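Long-range contacts in salicylaldehyde dehydrogenase NahF (Pseudomonas putida, PDB 4JZ6), which probably oxidises salicylaldehyde to salicylate with NAD+ as cofactor, a step in the breakdown of naphthalene: residues A[351-359]-A[391-401]; A[163-173]-A[194-202]. All blocks are in the same frame, centred on the assembly; numbering follows the deposited sequence.

Contact 1: A[351-359]-A[391-401]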
loop_
_atom_site.group_PDB
_atom_site.type_symbol
_atom_site.label_atom_id
_atom_site.label_comp_id
_atom_site.label_asym_id
_atom_site.label_seq_id
_atom_site.Cartn_x
_atom_site.Cartn_y
_atom_site.Cartn_z
ATOM N N GLU A 351 20.292 -21.470 -18.014
ATOM C CA GLU A 351 21.510 -21.286 -17.244
ATOM C C GLU A 351 21.168 -21.120 -15.766
ATOM O O GLU A 351 21.841 -21.676 -14.897
ATOM C CB GLU A 351 22.285 -20.078 -17.771
ATOM C CG GLU A 351 23.764 -20.334 -17.991
ATOM C CD GLU A 351 24.563 -20.268 -16.703
ATOM O OE1 GLU A 351 24.537 -19.202 -16.046
ATOM O OE2 GLU A 351 25.211 -21.278 -16.349
ATOM N N ARG A 352 20.110 -20.360 -15.486
ATOM C CA ARG A 352 19.619 -20.217 -14.114
ATOM C C ARG A 352 19.072 -21.536 -13.582
ATOM O O ARG A 352 19.407 -21.955 -12.476
ATOM C CB ARG A 352 18.529 -19.150 -14.025
ATOM C CG ARG A 352 19.026 -17.726 -14.178
ATOM C CD ARG A 352 17.973 -16.735 -13.697
ATOM N NE ARG A 352 18.477 -15.363 -13.657
ATOM C CZ ARG A 352 17.780 -14.326 -13.199
ATOM N NH1 ARG A 352 18.315 -13.111 -13.198
ATOM N NH2 ARG A 352 16.548 -14.503 -12.739
ATOM N N ILE A 353 18.224 -22.178 -14.380
ATOM C CA ILE A 353 17.602 -23.447 -14.018
ATOM C C ILE A 353 18.632 -24.529 -13.712
ATOM O O ILE A 353 18.516 -25.235 -12.711
ATOM C CB ILE A 353 16.654 -23.931 -15.131
ATOM C CG1 ILE A 353 15.484 -22.953 -15.274
ATOM C CG2 ILE A 353 16.143 -25.335 -14.840
ATOM C CD1 ILE A 353 14.536 -23.275 -16.400
ATOM N N ASN A 354 19.645 -24.650 -14.566
ATOM C CA ASN A 354 20.694 -25.645 -14.364
ATOM C C ASN A 354 21.479 -25.458 -13.067
ATOM O O ASN A 354 21.839 -26.434 -12.412
ATOM C CB ASN A 354 21.642 -25.689 -15.562
ATOM C CG ASN A 354 20.972 -26.227 -16.808
ATOM O OD1 ASN A 354 19.965 -26.935 -16.729
ATOM N ND2 ASN A 354 21.520 -25.886 -17.969
ATOM N N GLY A 355 21.748 -24.208 -12.703
ATOM C CA GLY A 355 22.363 -23.915 -11.420
ATOM C C GLY A 355 21.514 -24.489 -10.301
ATOM O O GLY A 355 22.021 -25.161 -9.403
ATOM N N LEU A 356 20.210 -24.237 -10.374
ATOM C CA LEU A 356 19.251 -24.787 -9.422
ATOM C C LEU A 356 19.187 -26.317 -9.512
ATOM O O LEU A 356 19.101 -27.008 -8.494
ATOM C CB LEU A 356 17.860 -24.192 -9.670
ATOM C CG LEU A 356 17.485 -22.829 -9.071
ATOM C CD1 LEU A 356 17.383 -22.923 -7.564
ATOM C CD2 LEU A 356 18.460 -21.733 -9.453
ATOM N N PHE A 357 19.237 -26.825 -10.741
ATOM C CA PHE A 357 19.146 -28.254 -11.034
ATOM C C PHE A 357 20.343 -29.018 -10.451
ATOM O O PHE A 357 20.167 -30.019 -9.753
ATOM C CB PHE A 357 19.070 -28.431 -12.554
ATOM C CG PHE A 357 18.581 -29.781 -13.016
ATOM C CD1 PHE A 357 19.158 -30.956 -12.562
ATOM C CD2 PHE A 357 17.555 -29.866 -13.945
ATOM C CE1 PHE A 357 18.711 -32.189 -13.007
ATOM C CE2 PHE A 357 17.103 -31.096 -14.398
ATOM C CZ PHE A 357 17.681 -32.258 -13.928
ATOM N N LYS A 358 21.554 -28.555 -10.746
ATOM C CA LYS A 358 22.759 -29.210 -10.248
ATOM C C LYS A 358 22.773 -29.253 -8.726
ATOM O O LYS A 358 23.078 -30.287 -8.130
ATOM C CB LYS A 358 24.024 -28.512 -10.756
ATOM C CG LYS A 358 25.311 -29.170 -10.263
ATOM C CD LYS A 358 26.561 -28.333 -10.541
ATOM C CE LYS A 358 27.822 -29.069 -10.077
ATOM N NZ LYS A 358 29.071 -28.273 -10.269
ATOM N N ASP A 359 22.441 -28.124 -8.105
ATOM C CA ASP A 359 22.441 -28.023 -6.650
ATOM C C ASP A 359 21.517 -29.056 -6.018
ATOM O O ASP A 359 21.916 -29.780 -5.106
ATOM C CB ASP A 359 22.036 -26.617 -6.202
ATOM C CG ASP A 359 21.872 -26.513 -4.698
ATOM O OD1 ASP A 359 22.873 -26.221 -4.009
ATOM O OD2 ASP A 359 20.744 -26.735 -4.206
ATOM N N ARG A 391 18.416 -25.309 -3.049
ATOM C CA ARG A 391 17.985 -23.991 -3.502
ATOM C C ARG A 391 16.623 -24.062 -4.191
ATOM O O ARG A 391 15.765 -23.213 -3.963
ATOM C CB ARG A 391 19.016 -23.381 -4.454
ATOM C CG ARG A 391 20.384 -23.130 -3.842
ATOM C CD ARG A 391 21.338 -22.575 -4.887
ATOM N NE ARG A 391 20.758 -21.427 -5.579
ATOM C CZ ARG A 391 21.141 -21.001 -6.778
ATOM N NH1 ARG A 391 22.111 -21.631 -7.432
ATOM N NH2 ARG A 391 20.551 -19.946 -7.328
ATOM N N ILE A 392 16.420 -25.092 -5.010
ATOM C CA ILE A 392 15.190 -25.228 -5.790
ATOM C C ILE A 392 13.952 -25.484 -4.920
ATOM O O ILE A 392 12.818 -25.358 -5.387
ATOM C CB ILE A 392 15.323 -26.315 -6.890
ATOM C CG1 ILE A 392 14.346 -26.043 -8.039
ATOM C CG2 ILE A 392 15.123 -27.702 -6.309
ATOM C CD1 ILE A 392 14.585 -26.899 -9.262
ATOM N N TYR A 393 14.175 -25.824 -3.653
ATOM C CA TYR A 393 13.094 -25.976 -2.679
ATOM C C TYR A 393 12.184 -24.742 -2.607
ATOM O O TYR A 393 10.965 -24.868 -2.524
ATOM C CB TYR A 393 13.689 -26.284 -1.305
ATOM C CG TYR A 393 12.710 -26.507 -0.172
ATOM C CD1 TYR A 393 12.430 -25.494 0.741
ATOM C CD2 TYR A 393 12.106 -27.743 0.016
ATOM C CE1 TYR A 393 11.559 -25.701 1.796
ATOM C CE2 TYR A 393 11.235 -27.962 1.070
ATOM C CZ TYR A 393 10.962 -26.940 1.956
ATOM O OH TYR A 393 10.090 -27.157 3.007
ATOM N N ASP A 394 12.763 -23.549 -2.654
ATOM C CA ASP A 394 11.939 -22.351 -2.558
ATOM C C ASP A 394 12.297 -21.268 -3.575
ATOM O O ASP A 394 11.561 -20.297 -3.733
ATOM C CB ASP A 394 11.971 -21.782 -1.136
ATOM C CG ASP A 394 10.840 -20.804 -0.875
ATOM O OD1 ASP A 394 9.739 -21.011 -1.436
ATOM O OD2 ASP A 394 11.048 -19.826 -0.117
ATOM N N GLU A 395 13.421 -21.423 -4.263
ATOM C CA GLU A 395 13.781 -20.469 -5.308
ATOM C C GLU A 395 12.896 -20.648 -6.541
ATOM O O GLU A 395 12.725 -21.762 -7.037
ATOM C CB GLU A 395 15.252 -20.618 -5.690
ATOM C CG GLU A 395 16.094 -19.394 -5.395
ATOM C CD GLU A 395 17.558 -19.731 -5.196
ATOM O OE1 GLU A 395 18.346 -19.526 -6.144
ATOM O OE2 GLU A 395 17.918 -20.198 -4.091
ATOM N N GLU A 396 12.332 -19.550 -7.029
ATOM C CA GLU A 396 11.486 -19.597 -8.216
ATOM C C GLU A 396 12.300 -19.989 -9.442
ATOM O O GLU A 396 13.397 -19.478 -9.655
ATOM C CB GLU A 396 10.803 -18.244 -8.446
ATOM C CG GLU A 396 9.743 -18.267 -9.530
ATOM C CD GLU A 396 9.016 -16.944 -9.669
ATOM O OE1 GLU A 396 7.811 -16.961 -10.001
ATOM O OE2 GLU A 396 9.649 -15.885 -9.452
ATOM N N THR A 397 11.759 -20.901 -10.241
ATOM C CA THR A 397 12.430 -21.358 -11.449
ATOM C C THR A 397 11.501 -21.191 -12.645
ATOM O O THR A 397 10.559 -21.956 -12.821
ATOM C CB THR A 397 12.835 -22.840 -11.333
ATOM O OG1 THR A 397 11.662 -23.664 -11.354
ATOM C CG2 THR A 397 13.604 -23.090 -10.039
ATOM N N PHE A 398 11.762 -20.185 -13.468
ATOM C CA PHE A 398 10.883 -19.881 -14.591
ATOM C C PHE A 398 11.123 -20.829 -15.753
ATOM O O PHE A 398 11.874 -20.513 -16.677
ATOM C CB PHE A 398 11.076 -18.430 -15.041
ATOM C CG PHE A 398 9.849 -17.584 -14.875
ATOM C CD1 PHE A 398 9.182 -17.537 -13.656
ATOM C CD2 PHE A 398 9.357 -16.836 -15.935
ATOM C CE1 PHE A 398 8.047 -16.762 -13.500
ATOM C CE2 PHE A 398 8.220 -16.054 -15.783
ATOM C CZ PHE A 398 7.564 -16.018 -14.565
ATOM N N GLY A 399 10.483 -21.992 -15.708
ATOM C CA GLY A 399 10.694 -23.000 -16.731
ATOM C C GLY A 399 9.814 -24.225 -16.589
ATOM O O GLY A 399 9.093 -24.366 -15.598
ATOM N N PRO A 400 9.860 -25.113 -17.597
ATOM C CA PRO A 400 9.126 -26.383 -17.615
ATOM C C PRO A 400 9.760 -27.405 -16.667
ATOM O O PRO A 400 10.089 -28.529 -17.062
ATOM C CB PRO A 400 9.272 -26.845 -19.065
ATOM C CG PRO A 400 10.580 -26.273 -19.502
ATOM C CD PRO A 400 10.665 -24.927 -18.820
ATOM N N ILE A 401 9.938 -26.992 -15.417
ATOM C CA ILE A 401 10.463 -27.858 -14.376
ATOM C C ILE A 401 9.646 -27.608 -13.112
ATOM O O ILE A 401 9.138 -26.504 -12.910
ATOM C CB ILE A 401 11.968 -27.597 -14.121
ATOM C CG1 ILE A 401 12.527 -28.583 -13.094
ATOM C CG2 ILE A 401 12.203 -26.164 -13.688
ATOM C CD1 ILE A 401 14.012 -28.419 -12.819
HETATM O O HOH W 1 21.496 -20.392 -10.300
HETATM O O HOH W 2 18.477 -26.937 -5.699
#
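The loop leading into strand 401-407 of the seven-stranded sheet packs against helix 349-362, with Leu356 wedged among Arg391, Ile392, Glu395 and Thr397. Leu356 CD1 lies 3.5 Å from Ile392 N and 3.7 Å from Glu395 CB, while CG meets Thr397 CG2. The other methyl, CD2, comes over one face of the Arg391 guanidinium, 3.5 Å from NH2. A bend at chi3 (51°) folds the Arg391 chain across this leucine, and a salt bridge from NH2 to Glu395 OE1, with weak bonds from NE, probably restrains the guanidinium. The loop carries the Glu-Glu-Thr-Phe-Gly-Pro signature of aldehyde dehydrogenases, and Thr397 N and Glu396 fix it further through bonds to Glu305 and Gly270. Toward the later helix turn, Arg391 N donates to Asp359 OD2 (3.0 Å, 167°), arriving from above the carboxylate plane. A water donates to that same oxygen and to Leu356 O and accepts from Ile392 N. At the opposite end Ile353 CD1 lies 3.9 Å from Gly399 CA, where any CB would run into the methyl. Phe357 CD2 touches Ile401 CD1 at 4.0 Å.

Contact 2: A[163-173]-A[194-202]. With NK (salicylaldehyde), chain B.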
loop_
_atom_site.group_PDB
_atom_site.type_symbol
_atom_site.label_atom_id
_atom_site.label_comp_id
_atom_site.label_asym_id
_atom_site.label_seq_id
_atom_site.Cartn_x
_atom_site.Cartn_y
_atom_site.Cartn_z
ATOM N N VAL A 163 5.236 -3.577 -17.123
ATOM C CA VAL A 163 4.630 -4.853 -17.497
ATOM C C VAL A 163 5.639 -5.802 -18.128
ATOM O O VAL A 163 6.367 -5.405 -19.038
ATOM C CB VAL A 163 3.488 -4.628 -18.498
ATOM C CG1 VAL A 163 2.842 -5.947 -18.887
ATOM C CG2 VAL A 163 2.464 -3.684 -17.908
ATOM N N PRO A 164 5.683 -7.063 -17.649
ATOM C CA PRO A 164 6.622 -8.068 -18.156
ATOM C C PRO A 164 6.111 -8.736 -19.433
ATOM O O PRO A 164 5.187 -8.220 -20.064
ATOM C CB PRO A 164 6.670 -9.084 -17.021
ATOM C CG PRO A 164 5.293 -9.045 -16.470
ATOM C CD PRO A 164 4.862 -7.603 -16.549
ATOM N N TRP A 165 6.689 -9.884 -19.781
ATOM C CA TRP A 165 6.503 -10.495 -21.096
ATOM C C TRP A 165 5.685 -11.795 -21.088
ATOM O O TRP A 165 5.279 -12.274 -22.146
ATOM C CB TRP A 165 7.880 -10.791 -21.685
ATOM C CG TRP A 165 8.715 -11.522 -20.692
ATOM C CD1 TRP A 165 9.573 -10.974 -19.782
ATOM C CD2 TRP A 165 8.728 -12.934 -20.462
ATOM N NE1 TRP A 165 10.135 -11.963 -19.009
ATOM C CE2 TRP A 165 9.633 -13.175 -19.405
ATOM C CE3 TRP A 165 8.077 -14.021 -21.052
ATOM C CZ2 TRP A 165 9.897 -14.458 -18.929
ATOM C CZ3 TRP A 165 8.337 -15.295 -20.574
ATOM C CH2 TRP A 165 9.240 -15.503 -19.527
ATOM N N ASN A 166 5.455 -12.377 -19.912
ATOM C CA ASN A 166 4.874 -13.722 -19.837
ATOM C C ASN A 166 3.358 -13.792 -20.028
ATOM O O ASN A 166 2.870 -14.465 -20.938
ATOM C CB ASN A 166 5.306 -14.435 -18.553
ATOM C CG ASN A 166 4.979 -13.640 -17.314
ATOM O OD1 ASN A 166 4.845 -12.418 -17.371
ATOM N ND2 ASN A 166 4.846 -14.328 -16.180
ATOM N N GLY A 167 2.613 -13.108 -19.168
ATOM C CA GLY A 167 1.197 -12.892 -19.408
ATOM C C GLY A 167 1.113 -11.718 -20.363
ATOM O O GLY A 167 0.538 -10.675 -20.051
ATOM N N THR A 168 1.694 -11.922 -21.540
ATOM C CA THR A 168 2.070 -10.860 -22.466
ATOM C C THR A 168 0.997 -9.808 -22.704
ATOM O O THR A 168 1.286 -8.611 -22.728
ATOM C CB THR A 168 2.475 -11.452 -23.816
ATOM O OG1 THR A 168 3.215 -12.661 -23.601
ATOM C CG2 THR A 168 3.332 -10.479 -24.560
ATOM N N ALA A 169 -0.240 -10.260 -22.865
ATOM C CA ALA A 169 -1.341 -9.359 -23.156
ATOM C C ALA A 169 -2.105 -8.963 -21.902
ATOM O O ALA A 169 -2.333 -7.779 -21.659
ATOM C CB ALA A 169 -2.275 -9.990 -24.163
ATOM N N VAL A 170 -2.508 -9.951 -21.107
ATOM C CA VAL A 170 -3.387 -9.682 -19.974
ATOM C C VAL A 170 -2.719 -8.827 -18.885
ATOM O O VAL A 170 -3.383 -8.017 -18.232
ATOM C CB VAL A 170 -3.997 -10.982 -19.391
ATOM C CG1 VAL A 170 -2.932 -11.824 -18.707
ATOM C CG2 VAL A 170 -5.151 -10.660 -18.440
ATOM N N LEU A 171 -1.407 -8.981 -18.717
ATOM C CA LEU A 171 -0.672 -8.205 -17.721
ATOM C C LEU A 171 -0.571 -6.731 -18.113
ATOM O O LEU A 171 -0.544 -5.843 -17.262
ATOM C CB LEU A 171 0.716 -8.799 -17.483
ATOM C CG LEU A 171 0.703 -10.210 -16.893
ATOM C CD1 LEU A 171 2.105 -10.641 -16.489
ATOM C CD2 LEU A 171 -0.244 -10.276 -15.719
ATOM N N ALA A 172 -0.511 -6.476 -19.411
ATOM C CA ALA A 172 -0.585 -5.113 -19.902
ATOM C C ALA A 172 -2.001 -4.588 -19.710
ATOM O O ALA A 172 -2.200 -3.498 -19.171
ATOM C CB ALA A 172 -0.182 -5.046 -21.382
ATOM N N ALA A 173 -2.978 -5.379 -20.151
ATOM C CA ALA A 173 -4.386 -4.990 -20.110
ATOM C C ALA A 173 -4.813 -4.541 -18.721
ATOM O O ALA A 173 -5.395 -3.469 -18.560
ATOM C CB ALA A 173 -5.258 -6.134 -20.581
ATOM N N SER A 194 8.881 -8.531 -25.492
ATOM C CA SER A 194 7.546 -8.492 -26.073
ATOM C C SER A 194 7.157 -7.124 -26.668
ATOM O O SER A 194 6.068 -6.619 -26.392
ATOM C CB SER A 194 6.531 -8.929 -25.011
ATOM O OG SER A 194 5.299 -8.257 -25.175
ATOM N N PRO A 195 8.028 -6.523 -27.504
ATOM C CA PRO A 195 7.676 -5.162 -27.920
ATOM C C PRO A 195 6.577 -5.085 -28.982
ATOM O O PRO A 195 5.841 -4.097 -29.007
ATOM C CB PRO A 195 8.996 -4.618 -28.469
ATOM C CG PRO A 195 9.693 -5.802 -28.968
ATOM C CD PRO A 195 9.341 -6.926 -28.037
ATOM N N ALA A 196 6.466 -6.090 -29.842
ATOM C CA ALA A 196 5.420 -6.077 -30.860
ATOM C C ALA A 196 4.046 -6.283 -30.236
ATOM O O ALA A 196 3.067 -5.652 -30.642
ATOM C CB ALA A 196 5.684 -7.126 -31.923
ATOM N N THR A 197 3.978 -7.164 -29.246
ATOM C CA THR A 197 2.719 -7.460 -28.578
ATOM C C THR A 197 2.216 -6.271 -27.772
ATOM O O THR A 197 1.029 -5.946 -27.793
ATOM C CB THR A 197 2.865 -8.649 -27.630
ATOM O OG1 THR A 197 3.699 -9.638 -28.236
ATOM C CG2 THR A 197 1.505 -9.249 -27.328
ATOM N N HIS A 198 3.129 -5.628 -27.054
ATOM C CA HIS A 198 2.781 -4.472 -26.238
ATOM C C HIS A 198 2.450 -3.243 -27.089
ATOM O O HIS A 198 1.615 -2.419 -26.716
ATOM C CB HIS A 198 3.903 -4.177 -25.246
ATOM C CG HIS A 198 3.985 -5.170 -24.135
ATOM N ND1 HIS A 198 5.071 -5.261 -23.293
ATOM C CD2 HIS A 198 3.104 -6.112 -23.718
ATOM C CE1 HIS A 198 4.859 -6.218 -22.406
ATOM N NE2 HIS A 198 3.672 -6.749 -22.642
ATOM N N ALA A 199 3.105 -3.118 -28.236
ATOM C CA ALA A 199 2.743 -2.060 -29.162
ATOM C C ALA A 199 1.339 -2.347 -29.691
ATOM O O ALA A 199 0.511 -1.440 -29.808
ATOM C CB ALA A 199 3.739 -1.977 -30.291
ATOM N N LEU A 200 1.074 -3.619 -29.988
ATOM C CA LEU A 200 -0.224 -4.027 -30.511
ATOM C C LEU A 200 -1.365 -3.724 -29.544
ATOM O O LEU A 200 -2.389 -3.160 -29.939
ATOM C CB LEU A 200 -0.231 -5.513 -30.877
ATOM C CG LEU A 200 -1.540 -5.967 -31.536
ATOM C CD1 LEU A 200 -1.843 -5.109 -32.754
ATOM C CD2 LEU A 200 -1.498 -7.439 -31.907
ATOM N N ILE A 201 -1.195 -4.098 -28.280
ATOM C CA ILE A 201 -2.236 -3.847 -27.294
ATOM C C ILE A 201 -2.468 -2.345 -27.194
ATOM O O ILE A 201 -3.604 -1.890 -27.090
ATOM C CB ILE A 201 -1.926 -4.495 -25.905
ATOM C CG1 ILE A 201 -3.130 -4.378 -24.972
ATOM C CG2 ILE A 201 -0.712 -3.870 -25.252
ATOM C CD1 ILE A 201 -2.982 -5.149 -23.690
ATOM N N THR A 202 -1.383 -1.581 -27.272
ATOM C CA THR A 202 -1.480 -0.131 -27.287
ATOM C C THR A 202 -2.316 0.320 -28.477
ATOM O O THR A 202 -3.231 1.132 -28.331
ATOM C CB THR A 202 -0.092 0.530 -27.377
ATOM O OG1 THR A 202 0.723 0.084 -26.288
ATOM C CG2 THR A 202 -0.217 2.053 -27.334
HETATM O OAH NK B . 1.938 -15.101 -13.269
HETATM C CAD NK B . 1.767 -14.338 -14.199
HETATM C CAA NK B . 0.364 -14.142 -14.622
HETATM C CAC NK B . -0.637 -13.822 -13.706
HETATM C CAG NK B . -1.943 -13.652 -14.157
HETATM C CAI NK B . -2.250 -13.813 -15.495
HETATM C CAE NK B . -1.259 -14.138 -16.403
HETATM C CAB NK B . 0.055 -14.305 -15.966
HETATM O OAF NK B . 1.075 -14.628 -16.828
#
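His198 points the edge of its imidazole at the backbone of 163-173: NE2 gives a weak, bent hydrogen bond to Thr168 O (3.0 Å, 125°), and CE1 lies 3.1 Å from Pro164 O, both oxygens near the ring plane. Ser194 OG sits over the centre of one ring face, 3.2 Å above it. Thr168 has its methyl anti to the backbone N, which lays CG2 against Ser194 and Thr197 CG2 (3.5 Å), while its hydroxyl donates to Trp165 O (2.6 Å). Farther along, Ile201 extends with CG1 anti to the backbone N (chi1 -172°), which carries CD1 to 3.6 Å from Ala172 CB and onto Ala169 O.

In the second shell, Ser191 N bonds His198 ND1 and fixes the ring's rotation, while Glu106 holds Thr197 OG1. An alanine at His198 removes the imidazole, which would probably leave Ser191 N without its acceptor and Thr168 O without its weak donor, and open a gap beside Pro164. On the far side the turn centred on Gly167 borders salicylaldehyde: Gly167 CA is 3.1 Å from the phenolic OAF, leaving no room for a CB. Asn166, whose ND2 is bonded to Gln299 O and lies 3.7 Å from the aldehyde carbon CAD, probably corresponds to the family's oxyanion-hole asparagine, though it is not bonded to the aldehyde oxygen here. The segments follow strands 159-162 and 186-189, neighbouring parallel strands of the Rossmann-type cofactor domain, joined by a beta-alpha-beta crossover through helix 170-181. Phe188 packs against Ala172 and Ile201, helix 96-107 touches Thr168 and Thr197, and helix 111-130 packs on Ala169 and Ala173.

Overall arrangement
Contact 2 closes in the chain before contact 1 opens, and their centres are about 26 Å apart, one in the Rossmann-type domain and the other in the domain of the seven-stranded sheet. They nevertheless meet through Phe398: its CZ is 3.6 Å from Asn166 ND2 and its CD2 3.8 Å from Trp165 CH2. The meeting point lies beside the salicylaldehyde pocket, which Asn166, Gly167 and Val170 share with Trp113, Ile300, Cys301, Met302 and Tyr463; the Phe398 side chain is about 6 Å from a bound salicylaldehyde. Glu267, the predicted active-site residue, has its side chain about 8 Å from that of Pro164 and about 11 Å from that of Phe398.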